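PDB 3SZ7: heat-shock protein cognate (HSC) co-chaperone sgt12 from Aspergillus fumigatus, which binds tail-anchored proteins bound for the endoplasmic reticulum and hands them to the GET pathway, using its TPR domain to dock Hsp70-, Hsp90- and Hsp104-type chaperones. Local coordinates for residues A41-I46 with T72-K77; Y47-A52 with S79-R84; E62-D67 with G86-D91; K29-Y34 with S56-H61; A101-I106 with T123-I128. All coordinates share one frame; numbering follows the deposited sequence.

Interaction 1: A41-I46 with T72-K77; sequences APANPI and TVVDPK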
# COMPACT_ATOMS: atom_id res chain seq x y z
N ALA A 41 -17.56 -7.28 12.71
CA ALA A 41 -16.37 -8.11 12.86
C ALA A 41 -15.13 -7.24 12.95
O ALA A 41 -14.44 -7.03 11.96
CB ALA A 41 -16.26 -9.09 11.70
N PRO A 42 -14.86 -6.71 14.16
CA PRO A 42 -13.74 -5.78 14.34
C PRO A 42 -12.40 -6.38 13.91
O PRO A 42 -12.17 -7.58 14.06
CB PRO A 42 -13.76 -5.50 15.85
CG PRO A 42 -15.17 -5.79 16.27
CD PRO A 42 -15.61 -6.93 15.41
N ALA A 43 -11.53 -5.54 13.36
CA ALA A 43 -10.18 -5.95 12.97
C ALA A 43 -10.12 -7.14 12.00
O ALA A 43 -9.12 -7.84 11.94
CB ALA A 43 -9.32 -6.22 14.21
N ASN A 44 -11.19 -7.36 11.24
CA ASN A 44 -11.13 -8.38 10.21
C ASN A 44 -10.16 -7.96 9.10
O ASN A 44 -10.31 -6.88 8.55
CB ASN A 44 -12.51 -8.65 9.62
CG ASN A 44 -12.48 -9.71 8.55
OD1 ASN A 44 -12.27 -9.42 7.37
ND2 ASN A 44 -12.67 -10.97 8.95
N PRO A 45 -9.17 -8.80 8.80
CA PRO A 45 -8.12 -8.41 7.84
C PRO A 45 -8.64 -8.20 6.42
O PRO A 45 -8.10 -7.36 5.71
CB PRO A 45 -7.14 -9.58 7.89
CG PRO A 45 -7.94 -10.73 8.41
CD PRO A 45 -8.93 -10.14 9.36
N ILE A 46 -9.66 -8.94 6.01
CA ILE A 46 -10.24 -8.73 4.68
C ILE A 46 -10.94 -7.39 4.61
O ILE A 46 -10.71 -6.61 3.69
CB ILE A 46 -11.21 -9.86 4.28
CG1 ILE A 46 -10.46 -11.18 4.14
CG2 ILE A 46 -11.91 -9.50 2.98
CD1 ILE A 46 -11.35 -12.35 3.77
N THR A 72 -2.09 -6.59 8.90
CA THR A 72 -0.87 -7.38 8.93
C THR A 72 -0.52 -7.82 10.35
O THR A 72 0.18 -8.82 10.54
CB THR A 72 0.35 -6.64 8.33
OG1 THR A 72 0.64 -5.47 9.12
CG2 THR A 72 0.08 -6.24 6.89
N VAL A 73 -1.00 -7.07 11.34
CA VAL A 73 -0.76 -7.43 12.73
C VAL A 73 -1.66 -8.59 13.12
O VAL A 73 -1.23 -9.54 13.78
CB VAL A 73 -1.01 -6.24 13.68
CG1 VAL A 73 -0.95 -6.70 15.13
CG2 VAL A 73 0.01 -5.13 13.42
N VAL A 74 -2.92 -8.52 12.69
CA VAL A 74 -3.90 -9.57 12.95
C VAL A 74 -3.58 -10.85 12.18
O VAL A 74 -3.69 -11.95 12.71
CB VAL A 74 -5.32 -9.10 12.59
CG1 VAL A 74 -6.30 -10.27 12.59
CG2 VAL A 74 -5.77 -8.01 13.56
N ASP A 75 -3.17 -10.68 10.92
CA ASP A 75 -2.90 -11.82 10.05
C ASP A 75 -1.68 -11.55 9.18
O ASP A 75 -1.81 -11.17 8.02
CB ASP A 75 -4.12 -12.10 9.17
CG ASP A 75 -4.00 -13.41 8.42
OD1 ASP A 75 -2.94 -14.06 8.50
OD2 ASP A 75 -4.98 -13.79 7.74
N PRO A 76 -0.48 -11.76 9.74
CA PRO A 76 0.77 -11.50 9.00
C PRO A 76 0.94 -12.41 7.79
O PRO A 76 1.84 -12.19 6.98
CB PRO A 76 1.86 -11.80 10.04
CG PRO A 76 1.21 -12.69 11.04
CD PRO A 76 -0.22 -12.25 11.10
N LYS A 77 0.08 -13.42 7.66
CA LYS A 77 0.15 -14.36 6.54
C LYS A 77 -0.77 -13.96 5.38
O LYS A 77 -0.87 -14.67 4.39
CB LYS A 77 -0.22 -15.76 7.00
CG LYS A 77 0.63 -16.29 8.15
CD LYS A 77 1.91 -16.94 7.65
CE LYS A 77 2.44 -17.92 8.69
NZ LYS A 77 3.71 -18.58 8.25
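A43 adopts left-handed backbone torsions (phi 56°) and turns its carbonyl oxygen, not only its methyl, against V74. It is the third residue of a type II beta turn from A41 to N44, part of the inter-helix connection that leads into helix 45-57 of this tetratricopeptide repeat (TPR) domain. Both methyls of V74 lie against A43 O, CG1 at 3.8 Å and CG2 at 3.7 Å, while V74 CG2 also meets A43 CB at 4.0 Å. With chi1 at 168°, V74 CG1 is anti to its own nitrogen; this splays the two methyls so that one leans toward the turn and the other can also reach the proline beyond. There P45 crosses V74 at about a right angle, its CD 4.2 Å from V74 CG1. The CB-CG edge of the same ring meets the next residue, P45 CB and CG each lying 4.1 Å from D75 CB. D75 takes part through its methylene alone; its carboxylate serves its own loop. P45 opens helix 45-57 just after N44, the N-cap residue, whose OD1 accepts from Y47 N. D75 is the first residue to leave helical torsions at the end of helix 61-74. The contact thus joins the start of one helix to the end of the next at the surface, burying 154 Å². Beyond it, D75 forms an Asx turn: K77 N donates to D75 OD1 over 3.2 Å, arriving 40° out of the carboxylate plane.

Interaction 2: Y47-A52 with S79-R84; sequences YLSNRA and SKAWSR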
# COMPACT_ATOMS: atom_id res chain seq x y z
N TYR A 47 -11.79 -7.11 5.60
CA TYR A 47 -12.51 -5.84 5.64
C TYR A 47 -11.54 -4.68 5.82
O TYR A 47 -11.71 -3.61 5.22
CB TYR A 47 -13.54 -5.82 6.78
CG TYR A 47 -14.55 -6.94 6.73
CD1 TYR A 47 -14.77 -7.67 5.57
CD2 TYR A 47 -15.30 -7.26 7.85
CE1 TYR A 47 -15.72 -8.69 5.53
CE2 TYR A 47 -16.24 -8.27 7.83
CZ TYR A 47 -16.44 -8.98 6.67
OH TYR A 47 -17.38 -9.99 6.65
N LEU A 48 -10.51 -4.88 6.65
CA LEU A 48 -9.49 -3.84 6.84
C LEU A 48 -8.74 -3.53 5.55
O LEU A 48 -8.51 -2.36 5.23
CB LEU A 48 -8.49 -4.25 7.92
CG LEU A 48 -8.97 -4.12 9.37
CD1 LEU A 48 -7.95 -4.73 10.30
CD2 LEU A 48 -9.20 -2.65 9.70
N SER A 49 -8.35 -4.57 4.82
CA SER A 49 -7.56 -4.36 3.62
C SER A 49 -8.40 -3.73 2.52
O SER A 49 -7.90 -2.95 1.71
CB SER A 49 -6.91 -5.66 3.15
OG SER A 49 -6.05 -6.16 4.17
N ASN A 50 -9.69 -4.06 2.50
CA ASN A 50 -10.61 -3.39 1.59
C ASN A 50 -10.79 -1.91 1.93
O ASN A 50 -10.77 -1.07 1.04
CB ASN A 50 -11.96 -4.11 1.54
CG ASN A 50 -11.93 -5.36 0.68
OD1 ASN A 50 -10.89 -5.71 0.12
ND2 ASN A 50 -13.06 -6.05 0.58
N ARG A 51 -10.97 -1.59 3.21
CA ARG A 51 -11.10 -0.19 3.59
C ARG A 51 -9.81 0.58 3.29
O ARG A 51 -9.84 1.76 2.95
CB ARG A 51 -11.50 -0.02 5.06
CG ARG A 51 -11.99 1.39 5.38
CD ARG A 51 -12.60 1.51 6.77
NE ARG A 51 -11.62 1.25 7.82
CZ ARG A 51 -11.89 1.32 9.12
NH1 ARG A 51 -13.11 1.66 9.53
NH2 ARG A 51 -10.93 1.06 10.00
N ALA A 52 -8.67 -0.10 3.43
CA ALA A 52 -7.38 0.49 3.08
C ALA A 52 -7.35 0.88 1.61
O ALA A 52 -6.82 1.93 1.25
CB ALA A 52 -6.23 -0.46 3.41
N SER A 79 -1.28 -11.96 2.39
CA SER A 79 -0.42 -11.22 1.47
C SER A 79 -1.03 -9.92 0.97
O SER A 79 -0.32 -8.94 0.78
CB SER A 79 0.03 -12.10 0.29
OG SER A 79 -1.03 -12.29 -0.64
N LYS A 80 -2.35 -9.90 0.75
CA LYS A 80 -3.00 -8.69 0.23
C LYS A 80 -2.80 -7.49 1.16
O LYS A 80 -2.61 -6.37 0.69
CB LYS A 80 -4.49 -8.92 -0.06
CG LYS A 80 -5.11 -7.85 -0.95
CD LYS A 80 -6.59 -8.12 -1.25
CE LYS A 80 -6.77 -9.34 -2.14
NZ LYS A 80 -6.41 -9.09 -3.56
N ALA A 81 -2.84 -7.72 2.46
CA ALA A 81 -2.66 -6.65 3.43
C ALA A 81 -1.28 -6.01 3.29
O ALA A 81 -1.13 -4.80 3.40
CB ALA A 81 -2.89 -7.15 4.85
N TRP A 82 -0.27 -6.84 3.04
CA TRP A 82 1.10 -6.34 2.88
C TRP A 82 1.23 -5.52 1.61
O TRP A 82 1.95 -4.52 1.57
CB TRP A 82 2.11 -7.49 2.85
CG TRP A 82 2.32 -8.16 4.17
CD1 TRP A 82 1.91 -9.41 4.53
CD2 TRP A 82 2.98 -7.61 5.32
NE1 TRP A 82 2.29 -9.68 5.82
CE2 TRP A 82 2.94 -8.59 6.33
CE3 TRP A 82 3.60 -6.38 5.58
CZ2 TRP A 82 3.50 -8.38 7.59
CZ3 TRP A 82 4.16 -6.18 6.84
CH2 TRP A 82 4.11 -7.17 7.82
N SER A 83 0.52 -5.95 0.56
CA SER A 83 0.53 -5.22 -0.70
C SER A 83 -0.10 -3.84 -0.53
O SER A 83 0.39 -2.85 -1.07
CB SER A 83 -0.19 -6.01 -1.79
OG SER A 83 -0.08 -5.34 -3.04
N ARG A 84 -1.20 -3.79 0.22
CA ARG A 84 -1.88 -2.53 0.54
C ARG A 84 -0.97 -1.62 1.34
O ARG A 84 -0.92 -0.42 1.08
CB ARG A 84 -3.14 -2.79 1.37
CG ARG A 84 -4.18 -3.60 0.65
CD ARG A 84 -5.16 -2.70 -0.07
NE ARG A 84 -6.18 -3.49 -0.73
CZ ARG A 84 -6.23 -3.70 -2.04
NH1 ARG A 84 -5.33 -3.13 -2.83
NH2 ARG A 84 -7.20 -4.44 -2.55
O HOH W 1 -8.24 -5.78 -0.09
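S49 and A81 mark the closest backbone approach, their CA atoms 5.4 Å apart where segments 47-52 and 79-84 run nearly parallel, with axes 9.5 Å apart at an angle of 25°. This is the side-by-side packing of first helices in successive TPR motifs, which together line the concave groove of the fold. S49 OG rests on A81 CB at 3.4 Å, and the hydroxyl's polar partner is P45 O, one helical turn back. R84 reaches across the groove side: bent at chi2 (-92°), its chain passes S49 and brings CD to 4.3 Å from A52 CB. R84 NE then makes a weak hydrogen bond of 3.0 Å to S49 O, meeting it at the edge of the guanidinium, with an N-H...O angle of only 126°. K80 CG covers one guanidinium face near its rim. N50, K80 and R84, with K15 and N19 on helix 9-23, occupy positions that correspond to the dicarboxylate clamp of related TPR domains and probably serve chaperone binding here. N50 joins R84 through a water, which accepts from R84 NH2 at 3.0 Å and donates to N50 OD1 at 2.7 Å.

Interaction 3: E62-D67 with G86-D91; sequences EKAAED and GLARFD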
# COMPACT_ATOMS: atom_id res chain seq x y z
N GLU A 62 -2.33 7.90 5.06
CA GLU A 62 -2.07 7.56 6.45
C GLU A 62 -3.14 6.62 6.99
O GLU A 62 -2.84 5.65 7.69
CB GLU A 62 -1.96 8.81 7.33
CG GLU A 62 -0.80 9.72 6.97
CD GLU A 62 -0.50 10.76 8.03
OE1 GLU A 62 -1.09 10.68 9.13
OE2 GLU A 62 0.33 11.66 7.77
N LYS A 63 -4.39 6.91 6.65
CA LYS A 63 -5.49 6.05 7.08
C LYS A 63 -5.39 4.69 6.41
O LYS A 63 -5.64 3.66 7.04
CB LYS A 63 -6.84 6.70 6.78
CG LYS A 63 -7.09 7.99 7.56
CD LYS A 63 -8.57 8.25 7.75
CE LYS A 63 -9.14 7.38 8.87
NZ LYS A 63 -8.60 7.78 10.21
N ALA A 64 -5.02 4.68 5.13
CA ALA A 64 -4.79 3.43 4.41
C ALA A 64 -3.72 2.60 5.11
O ALA A 64 -3.89 1.40 5.32
CB ALA A 64 -4.39 3.71 2.96
N ALA A 65 -2.61 3.25 5.47
CA ALA A 65 -1.51 2.56 6.12
C ALA A 65 -1.93 1.97 7.47
O ALA A 65 -1.55 0.85 7.81
CB ALA A 65 -0.31 3.48 6.29
N GLU A 66 -2.71 2.72 8.24
CA GLU A 66 -3.14 2.21 9.54
C GLU A 66 -4.05 0.98 9.40
O GLU A 66 -3.90 0.01 10.13
CB GLU A 66 -3.79 3.32 10.38
CG GLU A 66 -2.79 4.39 10.80
CD GLU A 66 -3.35 5.37 11.81
OE1 GLU A 66 -4.59 5.46 11.94
OE2 GLU A 66 -2.55 6.05 12.48
N ASP A 67 -4.98 1.02 8.45
CA ASP A 67 -5.82 -0.15 8.20
C ASP A 67 -4.98 -1.35 7.76
O ASP A 67 -5.14 -2.45 8.29
CB ASP A 67 -6.86 0.14 7.12
CG ASP A 67 -8.13 0.74 7.68
OD1 ASP A 67 -8.23 0.90 8.92
OD2 ASP A 67 -9.04 1.05 6.87
N GLY A 86 2.31 -1.68 1.45
CA GLY A 86 3.39 -1.26 0.58
C GLY A 86 3.01 -0.04 -0.24
O GLY A 86 3.77 0.92 -0.33
N LEU A 87 1.83 -0.07 -0.84
CA LEU A 87 1.38 1.05 -1.67
C LEU A 87 1.14 2.29 -0.82
O LEU A 87 1.52 3.39 -1.20
CB LEU A 87 0.12 0.68 -2.46
CG LEU A 87 -0.37 1.72 -3.46
CD1 LEU A 87 0.74 2.09 -4.44
CD2 LEU A 87 -1.59 1.21 -4.21
N ALA A 88 0.50 2.12 0.33
CA ALA A 88 0.24 3.26 1.19
C ALA A 88 1.54 3.93 1.64
O ALA A 88 1.65 5.16 1.63
CB ALA A 88 -0.61 2.84 2.41
N ARG A 89 2.53 3.13 2.02
CA ARG A 89 3.82 3.70 2.43
C ARG A 89 4.53 4.35 1.25
O ARG A 89 5.15 5.40 1.40
CB ARG A 89 4.70 2.63 3.07
CG ARG A 89 4.19 2.16 4.44
CD ARG A 89 5.12 1.13 5.06
NE ARG A 89 4.73 0.80 6.43
CZ ARG A 89 5.23 -0.23 7.12
NH1 ARG A 89 6.14 -1.02 6.55
NH2 ARG A 89 4.83 -0.47 8.36
N PHE A 90 4.43 3.73 0.08
CA PHE A 90 5.03 4.28 -1.12
C PHE A 90 4.46 5.67 -1.39
O PHE A 90 5.19 6.61 -1.69
CB PHE A 90 4.77 3.35 -2.31
CG PHE A 90 5.48 3.76 -3.57
CD1 PHE A 90 4.96 4.75 -4.38
CD2 PHE A 90 6.65 3.13 -3.94
CE1 PHE A 90 5.61 5.12 -5.54
CE2 PHE A 90 7.31 3.50 -5.11
CZ PHE A 90 6.78 4.49 -5.91
N ASP A 91 3.14 5.79 -1.23
CA ASP A 91 2.44 7.05 -1.49
C ASP A 91 2.72 8.10 -0.41
O ASP A 91 2.45 9.29 -0.59
CB ASP A 91 0.94 6.81 -1.63
CG ASP A 91 0.59 6.05 -2.91
OD1 ASP A 91 1.40 6.07 -3.86
OD2 ASP A 91 -0.51 5.45 -2.96
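Regular helical torsions, with phi/psi of -60°/-44° at A88, aim the methyl of A88 at A64 and A65 on the facing helix; since all three side chains end at CB, the backbone alone fixes where they meet. A88 CB touches both methyls, 3.9 Å from A64 CB and 3.9 Å from A65 CB. It also presses against the facing main chain, coming to 3.7 Å from A65 N and 3.8 Å from A65 CA. Such short side chains let the helices approach until the CA atoms of A65 and A88 are 5.3 Å apart. The contact contains no hydrogen bond or salt bridge and buries only 109 Å², yet all three alanines are buried in the fold. This close packing between the second helix of one TPR motif and the first helix of the next is made possible here by the three alanines. The flanking charges are paired: D67 forms a salt bridge with R51 of helix 45-57, and R89 one with E69 farther along helix 61-74, while R89 also donates to G97 O. A64 also packs on Y55 and S56 of helix 45-57, and A65 touches M92 in the loop after helix 79-91. Across helix 79-91, F90 sets its ring edge-to-face with Y95 and leans on A98 of helix 95-109 and T124 of helix 115-133, so the alanine contact lies in the middle of the helical stack.

Interaction 4: K29-Y34 with S56-H61; sequences KAIDLY and SASGQH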
# COMPACT_ATOMS: atom_id res chain seq x y z
N LYS A 29 -18.44 6.32 0.33
CA LYS A 29 -19.46 5.33 0.66
C LYS A 29 -18.82 3.99 0.97
O LYS A 29 -19.24 3.30 1.90
CB LYS A 29 -20.47 5.18 -0.47
CG LYS A 29 -21.44 6.33 -0.60
CD LYS A 29 -22.48 6.05 -1.68
CE LYS A 29 -23.50 7.18 -1.77
NZ LYS A 29 -24.53 6.89 -2.80
N ALA A 30 -17.81 3.61 0.19
CA ALA A 30 -17.11 2.35 0.41
C ALA A 30 -16.51 2.33 1.80
O ALA A 30 -16.67 1.36 2.55
CB ALA A 30 -16.02 2.15 -0.64
N ILE A 31 -15.83 3.41 2.15
CA ILE A 31 -15.26 3.55 3.48
C ILE A 31 -16.32 3.35 4.56
O ILE A 31 -16.09 2.67 5.56
CB ILE A 31 -14.58 4.92 3.66
CG1 ILE A 31 -13.32 5.00 2.78
CG2 ILE A 31 -14.23 5.16 5.12
CD1 ILE A 31 -12.81 6.40 2.58
N ASP A 32 -17.50 3.94 4.37
CA ASP A 32 -18.55 3.81 5.37
C ASP A 32 -19.10 2.39 5.46
O ASP A 32 -19.35 1.89 6.55
CB ASP A 32 -19.70 4.80 5.14
CG ASP A 32 -20.73 4.75 6.25
OD1 ASP A 32 -20.41 5.20 7.37
OD2 ASP A 32 -21.85 4.26 6.02
N LEU A 33 -19.27 1.74 4.31
CA LEU A 33 -19.78 0.37 4.26
C LEU A 33 -18.81 -0.65 4.86
O LEU A 33 -19.22 -1.58 5.55
CB LEU A 33 -20.14 -0.01 2.82
CG LEU A 33 -21.37 0.71 2.26
CD1 LEU A 33 -21.40 0.66 0.74
CD2 LEU A 33 -22.64 0.12 2.85
N TYR A 34 -17.53 -0.49 4.57
CA TYR A 34 -16.51 -1.37 5.14
C TYR A 34 -16.44 -1.16 6.65
O TYR A 34 -16.21 -2.11 7.40
CB TYR A 34 -15.14 -1.07 4.52
CG TYR A 34 -15.00 -1.48 3.07
CD1 TYR A 34 -15.61 -2.63 2.58
CD2 TYR A 34 -14.24 -0.71 2.20
CE1 TYR A 34 -15.47 -3.00 1.25
CE2 TYR A 34 -14.10 -1.07 0.87
CZ TYR A 34 -14.71 -2.21 0.40
OH TYR A 34 -14.55 -2.56 -0.92
N SER A 56 -6.78 4.62 0.18
CA SER A 56 -5.74 4.90 -0.81
C SER A 56 -6.30 5.57 -2.07
O SER A 56 -5.71 6.51 -2.59
CB SER A 56 -4.98 3.63 -1.20
OG SER A 56 -4.06 3.24 -0.19
N ALA A 57 -7.44 5.06 -2.55
CA ALA A 57 -8.05 5.60 -3.76
C ALA A 57 -8.47 7.05 -3.55
O ALA A 57 -8.46 7.85 -4.49
CB ALA A 57 -9.25 4.75 -4.18
N SER A 58 -8.83 7.39 -2.31
CA SER A 58 -9.27 8.74 -2.00
C SER A 58 -8.13 9.64 -1.52
O SER A 58 -8.35 10.77 -1.08
CB SER A 58 -10.38 8.70 -0.95
OG SER A 58 -9.91 8.12 0.26
N GLY A 59 -6.90 9.12 -1.61
CA GLY A 59 -5.72 9.90 -1.29
C GLY A 59 -5.39 9.99 0.19
O GLY A 59 -4.55 10.80 0.59
N GLN A 60 -6.04 9.18 1.01
CA GLN A 60 -5.84 9.23 2.45
C GLN A 60 -4.84 8.16 2.86
O GLN A 60 -5.21 7.14 3.45
CB GLN A 60 -7.16 9.05 3.18
CG GLN A 60 -8.15 10.17 2.89
CD GLN A 60 -9.50 9.93 3.54
OE1 GLN A 60 -9.70 10.27 4.71
NE2 GLN A 60 -10.42 9.35 2.79
N HIS A 61 -3.58 8.40 2.55
CA HIS A 61 -2.55 7.37 2.68
C HIS A 61 -2.25 6.96 4.12
O HIS A 61 -1.95 5.80 4.38
CB HIS A 61 -1.28 7.83 1.96
CG HIS A 61 -1.53 8.32 0.57
ND1 HIS A 61 -2.16 7.56 -0.39
CD2 HIS A 61 -1.26 9.52 -0.01
CE1 HIS A 61 -2.25 8.26 -1.51
NE2 HIS A 61 -1.72 9.45 -1.31
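S58 OG, gripped by three partners, lies against the tip of I31. Q60 NE2 donates to it over 2.9 Å with an almost straight N-H...O angle of 164°, and the hydroxyl also bonds to the last turn of helix 45-57, its single proton being shared between the carbonyl oxygens of Y55 and A54. A chi1 of 61° tucks S58 OG between its own nitrogen and carbonyl carbon, folding it back over that turn. The bond from Q60 runs almost in the plane of its amide, 9° out of it, which helps to set the rotation of that group. I31 reaches this polar pair from helix 27-40 with a single atom: CD1 lies 3.8 Å from Q60 NE2 and 4.1 Å from S58 OG, a surface contact that buries 62 Å² between the segments. Its side chain is extended beyond CG1, so the terminal methyl, rather than the CG2 branch, makes the touch. The place joined is the tight turn between the two helices of a TPR hairpin, helix 45-57 ending in a Schellman motif and helix 61-74 beginning just after Q60, its N-cap residue. G59, with positive phi, is the C-prime residue; G59 N bonds to S56 O at 3.0 Å, and Q60 N is directed to Y55 O. G59 O in turn lies over one face of the H61 ring, toward its rim and 3.6 Å above the plane. I31 also packs on A54 and Y55, and S58 on Y27, so helix 27-40 covers this end of helix 45-57.

Interaction 5: A101-I106 with T123-I128; sequences AYEKGI and TTKRKI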
# COMPACT_ATOMS: atom_id res chain seq x y z
N ALA A 101 7.43 -3.83 3.46
CA ALA A 101 6.08 -4.38 3.35
C ALA A 101 5.94 -5.28 2.13
O ALA A 101 5.34 -6.35 2.21
CB ALA A 101 5.04 -3.27 3.31
N TYR A 102 6.48 -4.85 1.00
CA TYR A 102 6.40 -5.68 -0.20
C TYR A 102 7.18 -6.98 -0.04
O TYR A 102 6.74 -8.03 -0.50
CB TYR A 102 6.89 -4.93 -1.44
CG TYR A 102 5.87 -3.97 -2.00
CD1 TYR A 102 4.60 -4.41 -2.38
CD2 TYR A 102 6.17 -2.62 -2.17
CE1 TYR A 102 3.67 -3.54 -2.91
CE2 TYR A 102 5.25 -1.74 -2.69
CZ TYR A 102 4.00 -2.21 -3.06
OH TYR A 102 3.08 -1.35 -3.59
N GLU A 103 8.34 -6.91 0.61
CA GLU A 103 9.12 -8.12 0.85
C GLU A 103 8.35 -9.10 1.71
O GLU A 103 8.31 -10.29 1.42
CB GLU A 103 10.47 -7.78 1.48
CG GLU A 103 11.43 -7.11 0.52
CD GLU A 103 12.67 -6.57 1.21
OE1 GLU A 103 12.61 -6.31 2.44
OE2 GLU A 103 13.70 -6.42 0.53
N LYS A 104 7.74 -8.61 2.78
CA LYS A 104 6.94 -9.49 3.63
C LYS A 104 5.70 -10.01 2.91
O LYS A 104 5.25 -11.14 3.15
CB LYS A 104 6.57 -8.78 4.93
CG LYS A 104 7.79 -8.46 5.79
CD LYS A 104 7.39 -7.98 7.18
CE LYS A 104 8.62 -7.70 8.04
NZ LYS A 104 9.53 -8.88 8.06
N GLY A 105 5.13 -9.19 2.03
CA GLY A 105 3.98 -9.62 1.25
C GLY A 105 4.36 -10.75 0.31
O GLY A 105 3.62 -11.71 0.14
N ILE A 106 5.54 -10.63 -0.29
CA ILE A 106 6.03 -11.63 -1.23
C ILE A 106 6.26 -12.97 -0.52
O ILE A 106 5.90 -14.02 -1.05
CB ILE A 106 7.31 -11.13 -1.94
CG1 ILE A 106 6.94 -10.11 -3.01
CG2 ILE A 106 8.09 -12.30 -2.53
CD1 ILE A 106 8.13 -9.35 -3.59
N THR A 123 9.86 -1.24 -8.25
CA THR A 123 9.75 0.22 -8.34
C THR A 123 10.26 0.92 -7.09
O THR A 123 10.94 1.94 -7.18
CB THR A 123 8.30 0.64 -8.64
OG1 THR A 123 7.94 0.20 -9.95
CG2 THR A 123 8.15 2.15 -8.56
N THR A 124 9.96 0.35 -5.92
CA THR A 124 10.46 0.89 -4.66
C THR A 124 11.99 0.82 -4.58
O THR A 124 12.65 1.79 -4.19
CB THR A 124 9.85 0.14 -3.46
OG1 THR A 124 8.43 0.23 -3.52
CG2 THR A 124 10.34 0.75 -2.14
N LYS A 125 12.55 -0.32 -4.95
CA LYS A 125 14.01 -0.45 -4.93
C LYS A 125 14.66 0.54 -5.90
O LYS A 125 15.74 1.06 -5.62
CB LYS A 125 14.43 -1.87 -5.32
CG LYS A 125 14.17 -2.93 -4.27
CD LYS A 125 14.63 -4.29 -4.79
CE LYS A 125 14.43 -5.38 -3.76
NZ LYS A 125 14.96 -6.67 -4.27
N ARG A 126 14.02 0.76 -7.04
CA ARG A 126 14.59 1.66 -8.02
C ARG A 126 14.60 3.08 -7.47
O ARG A 126 15.55 3.83 -7.72
CB ARG A 126 13.83 1.58 -9.34
CG ARG A 126 14.39 2.48 -10.43
CD ARG A 126 13.72 2.21 -11.78
NE ARG A 126 14.03 0.87 -12.27
CZ ARG A 126 13.14 -0.12 -12.39
NH1 ARG A 126 11.87 0.09 -12.09
NH2 ARG A 126 13.53 -1.30 -12.84
N LYS A 127 13.56 3.44 -6.73
CA LYS A 127 13.46 4.77 -6.12
C LYS A 127 14.55 4.95 -5.07
O LYS A 127 15.15 6.01 -4.96
CB LYS A 127 12.09 4.98 -5.46
CG LYS A 127 10.91 4.81 -6.41
CD LYS A 127 10.54 6.11 -7.11
CE LYS A 127 9.44 5.86 -8.14
NZ LYS A 127 8.40 6.93 -8.15
N ILE A 128 14.79 3.90 -4.29
CA ILE A 128 15.82 3.94 -3.27
C ILE A 128 17.20 4.02 -3.92
O ILE A 128 18.06 4.77 -3.47
CB ILE A 128 15.73 2.73 -2.33
CG1 ILE A 128 14.43 2.82 -1.51
CG2 ILE A 128 16.94 2.69 -1.41
CD1 ILE A 128 14.11 1.55 -0.74
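Y102 sends its side chain from helix 95-109 toward T124 of helix 115-133. From CB, which points toward the facing segment, the chain turns so that CG lies anti to the carbonyl carbon (chi1 -79°), and the ring extends between helices. Along one side of the ring, CD2 comes to 3.9 Å from T124 OG1 and CE2 to 3.8 Å from the same oxygen, an oblique approach. At the tip, Y102 OH turns away from T124 toward helix 79-91, where it packs on the backbone at G86 and L87. L121, one turn before T124, also touches the tyrosine, so the ring is wedged between helices 79-91 and 115-133. T124 keeps its hydroxyl beside its own nitrogen with a chi1 of -58°, which lets OG1 bond to G120 O in its own helix while facing the ring; the F90 ring also packs against OG1. In the TPR architecture this is where helix 95-109, in the last predicted repeat, is covered by the helix that follows the repeats. Nearer the surface, E103 and K125 lean toward each other without pairing: E103 OE2 is 4.5 Å from K125 CE and 5.0 Å from K125 NZ. E103 instead forms a salt bridge with K99 of its own helix. Only 86 Å² is buried between the segments. With the T124 hydroxyl bonded to G120 and the E103 carboxylate paired with K99, the polar groups answer to their own helices; the two helices are joined here mainly by van der Waals packing of the tyrosine ring, with at most a modest longer-range attraction from the lysine.

In the fold
Interactions 2 and 3 form the buried centre and share helix 79-91; the R51–D67 salt bridge ties them together. Interaction 3 is alanine packing without a polar bond, whereas interaction 2 adds an arginine and a water on its groove side. Interactions 1 and 4 lie at the surface near opposite ends of helix 45-57, their centres about 17 Å apart, and both rely on inter-helix turns; the former is mostly proline and valine packing, the latter a hydrogen-bonded turn touched by one isoleucine. Interaction 5, partly buried, continues the stack toward the C-terminus: Y102 OH packs on L87 of interaction 3, and W82 of interaction 2 rests on G105. Interactions 4 and 5 do not touch.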